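Local coordinates for PilO protein (Pseudomonas aeruginosa, PDB 5UVR) that forms heterodimers with PilN in the inner-membrane alignment subcomplex that is essential for assembling a functional type IV pilus, at residues P2-L13 / F52-V63. Sequence-based numbering, arbitrary orientation.
Sequences PGLLEDITRTGL and FVSGVSSLPRIV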
loop_
_atom_site.group_PDB
_atom_site.type_symbol
_atom_site.label_atom_id
_atom_site.label_comp_id
_atom_site.label_asym_id
_atom_site.label_seq_id
_atom_site.Cartn_x
_atom_site.Cartn_y
_atom_site.Cartn_z
ATOM N N PRO A 2 -2.758 -15.274 -2.475
ATOM C CA PRO A 2 -3.596 -14.128 -2.104
ATOM C C PRO A 2 -2.886 -12.807 -2.362
ATOM O O PRO A 2 -1.664 -12.696 -2.227
ATOM C CB PRO A 2 -3.862 -14.344 -0.609
ATOM C CG PRO A 2 -2.817 -15.305 -0.156
ATOM C CD PRO A 2 -2.517 -16.176 -1.336
ATOM N N GLY A 3 -3.669 -11.806 -2.749
ATOM C CA GLY A 3 -3.126 -10.520 -3.115
ATOM C C GLY A 3 -2.696 -9.710 -1.906
ATOM O O GLY A 3 -2.851 -10.101 -0.747
ATOM N N LEU A 4 -2.133 -8.541 -2.206
ATOM C CA LEU A 4 -1.665 -7.646 -1.155
ATOM C C LEU A 4 -2.822 -7.182 -0.274
ATOM O O LEU A 4 -2.665 -7.056 0.945
ATOM C CB LEU A 4 -0.953 -6.447 -1.777
ATOM C CG LEU A 4 0.201 -5.757 -1.044
ATOM C CD1 LEU A 4 0.150 -4.257 -1.283
ATOM C CD2 LEU A 4 0.236 -6.058 0.435
ATOM N N LEU A 5 -3.989 -6.929 -0.873
ATOM C CA LEU A 5 -5.160 -6.535 -0.086
ATOM C C LEU A 5 -5.472 -7.577 0.986
ATOM O O LEU A 5 -5.709 -7.238 2.149
ATOM C CB LEU A 5 -6.356 -6.322 -1.019
ATOM C CG LEU A 5 -7.713 -5.914 -0.439
ATOM C CD1 LEU A 5 -7.635 -4.550 0.207
ATOM C CD2 LEU A 5 -8.783 -5.929 -1.521
ATOM N N GLU A 6 -5.435 -8.860 0.618
ATOM C CA GLU A 6 -5.706 -9.933 1.572
ATOM C C GLU A 6 -4.606 -10.049 2.617
ATOM O O GLU A 6 -4.889 -10.333 3.784
ATOM C CB GLU A 6 -5.860 -11.271 0.847
ATOM C CG GLU A 6 -7.190 -11.464 0.155
ATOM C CD GLU A 6 -7.404 -10.477 -0.967
ATOM O OE1 GLU A 6 -6.413 -10.140 -1.657
ATOM O OE2 GLU A 6 -8.558 -10.025 -1.149
ATOM N N ASP A 7 -3.343 -9.879 2.215
ATOM C CA ASP A 7 -2.246 -9.979 3.178
ATOM C C ASP A 7 -2.429 -8.977 4.305
ATOM O O ASP A 7 -2.240 -9.314 5.481
ATOM C CB ASP A 7 -0.897 -9.748 2.495
ATOM C CG ASP A 7 -0.379 -10.975 1.780
ATOM O OD1 ASP A 7 -0.883 -12.092 2.035
ATOM O OD2 ASP A 7 0.552 -10.823 0.963
ATOM N N ILE A 8 -2.796 -7.742 3.957
ATOM C CA ILE A 8 -3.061 -6.707 4.954
ATOM C C ILE A 8 -4.179 -7.146 5.896
ATOM O O ILE A 8 -4.086 -6.993 7.122
ATOM C CB ILE A 8 -3.405 -5.381 4.252
ATOM C CG1 ILE A 8 -2.230 -4.895 3.409
ATOM C CG2 ILE A 8 -3.849 -4.311 5.258
ATOM C CD1 ILE A 8 -2.594 -3.775 2.453
ATOM N N THR A 9 -5.254 -7.708 5.336
ATOM C CA THR A 9 -6.416 -8.028 6.156
ATOM C C THR A 9 -6.248 -9.354 6.894
ATOM O O THR A 9 -6.694 -9.486 8.038
ATOM C CB THR A 9 -7.683 -8.047 5.299
ATOM O OG1 THR A 9 -7.598 -9.095 4.329
ATOM C CG2 THR A 9 -7.868 -6.705 4.586
ATOM N N ARG A 10 -5.611 -10.346 6.266
ATOM C CA ARG A 10 -5.407 -11.625 6.942
ATOM C C ARG A 10 -4.476 -11.475 8.138
ATOM O O ARG A 10 -4.754 -12.008 9.219
ATOM C CB ARG A 10 -4.849 -12.668 5.970
ATOM C CG ARG A 10 -4.348 -13.937 6.658
ATOM C CD ARG A 10 -3.815 -14.954 5.657
ATOM N NE ARG A 10 -2.838 -14.368 4.741
ATOM C CZ ARG A 10 -1.526 -14.327 4.960
ATOM N NH1 ARG A 10 -1.016 -14.839 6.075
ATOM N NH2 ARG A 10 -0.724 -13.769 4.062
ATOM N N THR A 11 -3.371 -10.754 7.968
ATOM C CA THR A 11 -2.386 -10.590 9.029
ATOM C C THR A 11 -2.717 -9.442 9.975
ATOM O O THR A 11 -1.993 -9.241 10.958
ATOM C CB THR A 11 -0.990 -10.390 8.427
ATOM O OG1 THR A 11 -0.942 -9.144 7.726
ATOM C CG2 THR A 11 -0.668 -11.515 7.450
ATOM N N GLY A 12 -3.783 -8.691 9.707
ATOM C CA GLY A 12 -4.252 -7.677 10.633
ATOM C C GLY A 12 -3.517 -6.358 10.580
ATOM O O GLY A 12 -3.333 -5.716 11.620
ATOM N N LEU A 13 -3.097 -5.925 9.394
ATOM C CA LEU A 13 -2.295 -4.718 9.268
ATOM C C LEU A 13 -3.168 -3.476 9.328
ATOM O O LEU A 13 -4.342 -3.492 8.949
ATOM C CB LEU A 13 -1.509 -4.732 7.959
ATOM C CG LEU A 13 -0.324 -5.687 7.971
ATOM C CD1 LEU A 13 0.268 -5.826 6.594
ATOM C CD2 LEU A 13 0.711 -5.186 8.961
ATOM N N PHE A 52 2.310 0.461 10.258
ATOM C CA PHE A 52 1.721 -0.077 9.029
ATOM C C PHE A 52 2.767 -0.233 7.920
ATOM O O PHE A 52 2.843 -1.285 7.271
ATOM C CB PHE A 52 0.581 0.830 8.576
ATOM C CG PHE A 52 -0.041 0.417 7.264
ATOM C CD1 PHE A 52 -0.796 -0.736 7.181
ATOM C CD2 PHE A 52 0.102 1.203 6.133
ATOM C CE1 PHE A 52 -1.385 -1.119 5.974
ATOM C CE2 PHE A 52 -0.481 0.825 4.924
ATOM C CZ PHE A 52 -1.226 -0.340 4.853
ATOM N N VAL A 53 3.555 0.814 7.655
ATOM C CA VAL A 53 4.565 0.731 6.596
ATOM C C VAL A 53 5.557 -0.397 6.885
ATOM O O VAL A 53 5.926 -1.173 5.991
ATOM C CB VAL A 53 5.270 2.091 6.429
ATOM C CG1 VAL A 53 6.481 1.956 5.486
ATOM C CG2 VAL A 53 4.312 3.131 5.889
ATOM N N SER A 54 5.980 -0.528 8.143
ATOM C CA SER A 54 6.870 -1.628 8.508
ATOM C C SER A 54 6.186 -2.972 8.331
ATOM O O SER A 54 6.817 -3.948 7.919
ATOM C CB SER A 54 7.343 -1.468 9.950
ATOM O OG SER A 54 8.261 -0.400 10.020
ATOM N N GLY A 55 4.899 -3.048 8.654
ATOM C CA GLY A 55 4.181 -4.297 8.469
ATOM C C GLY A 55 4.152 -4.723 7.017
ATOM O O GLY A 55 4.414 -5.882 6.691
ATOM N N VAL A 56 3.835 -3.789 6.121
ATOM C CA VAL A 56 3.809 -4.129 4.702
ATOM C C VAL A 56 5.204 -4.517 4.242
ATOM O O VAL A 56 5.384 -5.491 3.503
ATOM C CB VAL A 56 3.243 -2.958 3.879
ATOM C CG1 VAL A 56 3.377 -3.232 2.383
ATOM C CG2 VAL A 56 1.783 -2.715 4.255
ATOM N N SER A 57 6.214 -3.794 4.722
ATOM C CA SER A 57 7.594 -4.041 4.327
ATOM C C SER A 57 8.090 -5.408 4.777
ATOM O O SER A 57 9.041 -5.932 4.191
ATOM C CB SER A 57 8.499 -2.942 4.904
ATOM O OG SER A 57 8.127 -1.645 4.447
ATOM N N SER A 58 7.487 -5.981 5.817
ATOM C CA SER A 58 7.920 -7.245 6.389
ATOM C C SER A 58 7.167 -8.447 5.829
ATOM O O SER A 58 7.442 -9.576 6.245
ATOM C CB SER A 58 7.762 -7.197 7.911
ATOM O OG SER A 58 8.479 -6.090 8.424
ATOM N N LEU A 59 6.232 -8.236 4.913
ATOM C CA LEU A 59 5.520 -9.360 4.318
ATOM C C LEU A 59 6.492 -10.233 3.526
ATOM O O LEU A 59 7.423 -9.717 2.892
ATOM C CB LEU A 59 4.397 -8.858 3.405
ATOM C CG LEU A 59 3.251 -8.108 4.092
ATOM C CD1 LEU A 59 2.370 -7.444 3.051
ATOM C CD2 LEU A 59 2.451 -9.049 4.977
ATOM N N PRO A 60 6.327 -11.506 3.536
ATOM C CA PRO A 60 7.249 -12.402 2.814
ATOM C C PRO A 60 6.962 -12.447 1.314
ATOM O O PRO A 60 6.696 -13.501 0.736
ATOM C CB PRO A 60 7.005 -13.749 3.503
ATOM C CG PRO A 60 5.580 -13.704 3.904
ATOM C CD PRO A 60 5.284 -12.252 4.266
ATOM N N ARG A 61 7.026 -11.285 0.677
ATOM C CA ARG A 61 6.797 -11.186 -0.759
ATOM C C ARG A 61 7.360 -9.856 -1.229
ATOM O O ARG A 61 7.568 -8.938 -0.437
ATOM C CB ARG A 61 5.308 -11.290 -1.096
ATOM C CG ARG A 61 4.524 -10.068 -0.665
ATOM C CD ARG A 61 3.011 -10.272 -0.808
ATOM N NE ARG A 61 2.602 -10.568 -2.181
ATOM C CZ ARG A 61 1.385 -10.984 -2.514
ATOM N NH1 ARG A 61 0.474 -11.160 -1.572
ATOM N NH2 ARG A 61 1.084 -11.235 -3.784
ATOM N N ILE A 62 7.615 -9.753 -2.528
ATOM C CA ILE A 62 8.144 -8.506 -3.065
ATOM C C ILE A 62 7.000 -7.508 -3.188
ATOM O O ILE A 62 6.092 -7.683 -4.007
ATOM C CB ILE A 62 8.840 -8.711 -4.413
ATOM C CG1 ILE A 62 10.053 -9.629 -4.248
ATOM C CG2 ILE A 62 9.279 -7.361 -4.949
ATOM C CD1 ILE A 62 10.732 -9.984 -5.602
ATOM N N VAL A 63 7.057 -6.449 -2.386
ATOM C CA VAL A 63 6.162 -5.307 -2.488
ATOM C C VAL A 63 7.031 -4.085 -2.685
ATOM O O VAL A 63 7.966 -3.863 -1.907
ATOM C CB VAL A 63 5.299 -5.133 -1.227
ATOM C CG1 VAL A 63 4.316 -3.979 -1.432
ATOM C CG2 VAL A 63 4.590 -6.421 -0.861
#
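One nitrogen of Arg-61, NH1, carries the polar part of this contact by giving two hydrogen bonds to segment 2-13. It reaches Asp-7 OD2 at 2.6 Å as a salt bridge, the oxygen lying in the guanidinium plane, and the backbone oxygen of Pro-2, just ahead of helix 4-10, with NH1 to O at 2.7 Å. Arginine suits the place because its long chain ends in a flat, charged group whose N-H bonds point outward in its plane, NH1 using its two for a carboxylate and a carbonyl; a bend at chi3 (-60°) helps turn the guanidinium toward both. The carboxylate and guanidinium planes stand 66° apart, and OD2 is met from above the carboxylate plane. Asp-7 OD1 takes a second salt bridge from Arg-10 NH2, one helical turn on, so the buried acid is shared between two arginines, which would probably stabilise its charged form. The backbone oxygen of Asp-7 is also doubly satisfied, by Thr-11 N and Thr-11 OG1 from opposite faces of its plane.

Beside this network the contact is apolar. Leu-59 CD1 meets Leu-4 CD2 at 3.6 Å, the two side chains crossing at about a right angle, and it also packs on the CB of Asp-7. Past Gly-12, the first residue to leave helical backbone angles, Leu-13 lays CD2 on Gly-55 CA at 3.6 Å, coming down directly on helix backbone that bears no side chain. Leu-13 CB and Ile-8 CG2 both approach the ring edge of Phe-52 near CE1, while Val-56 CG2 lies over one face, offset toward the rim. Phe-52 and Leu-4 continue onto Ile-40 and Ile-38 of strand 33-44. Short helix 4-10 thus packs beside the C-terminal end of helix 46-57 and its following loop, two helices meeting against an antiparallel sheet, as in the modified ferredoxin fold of the PilO core.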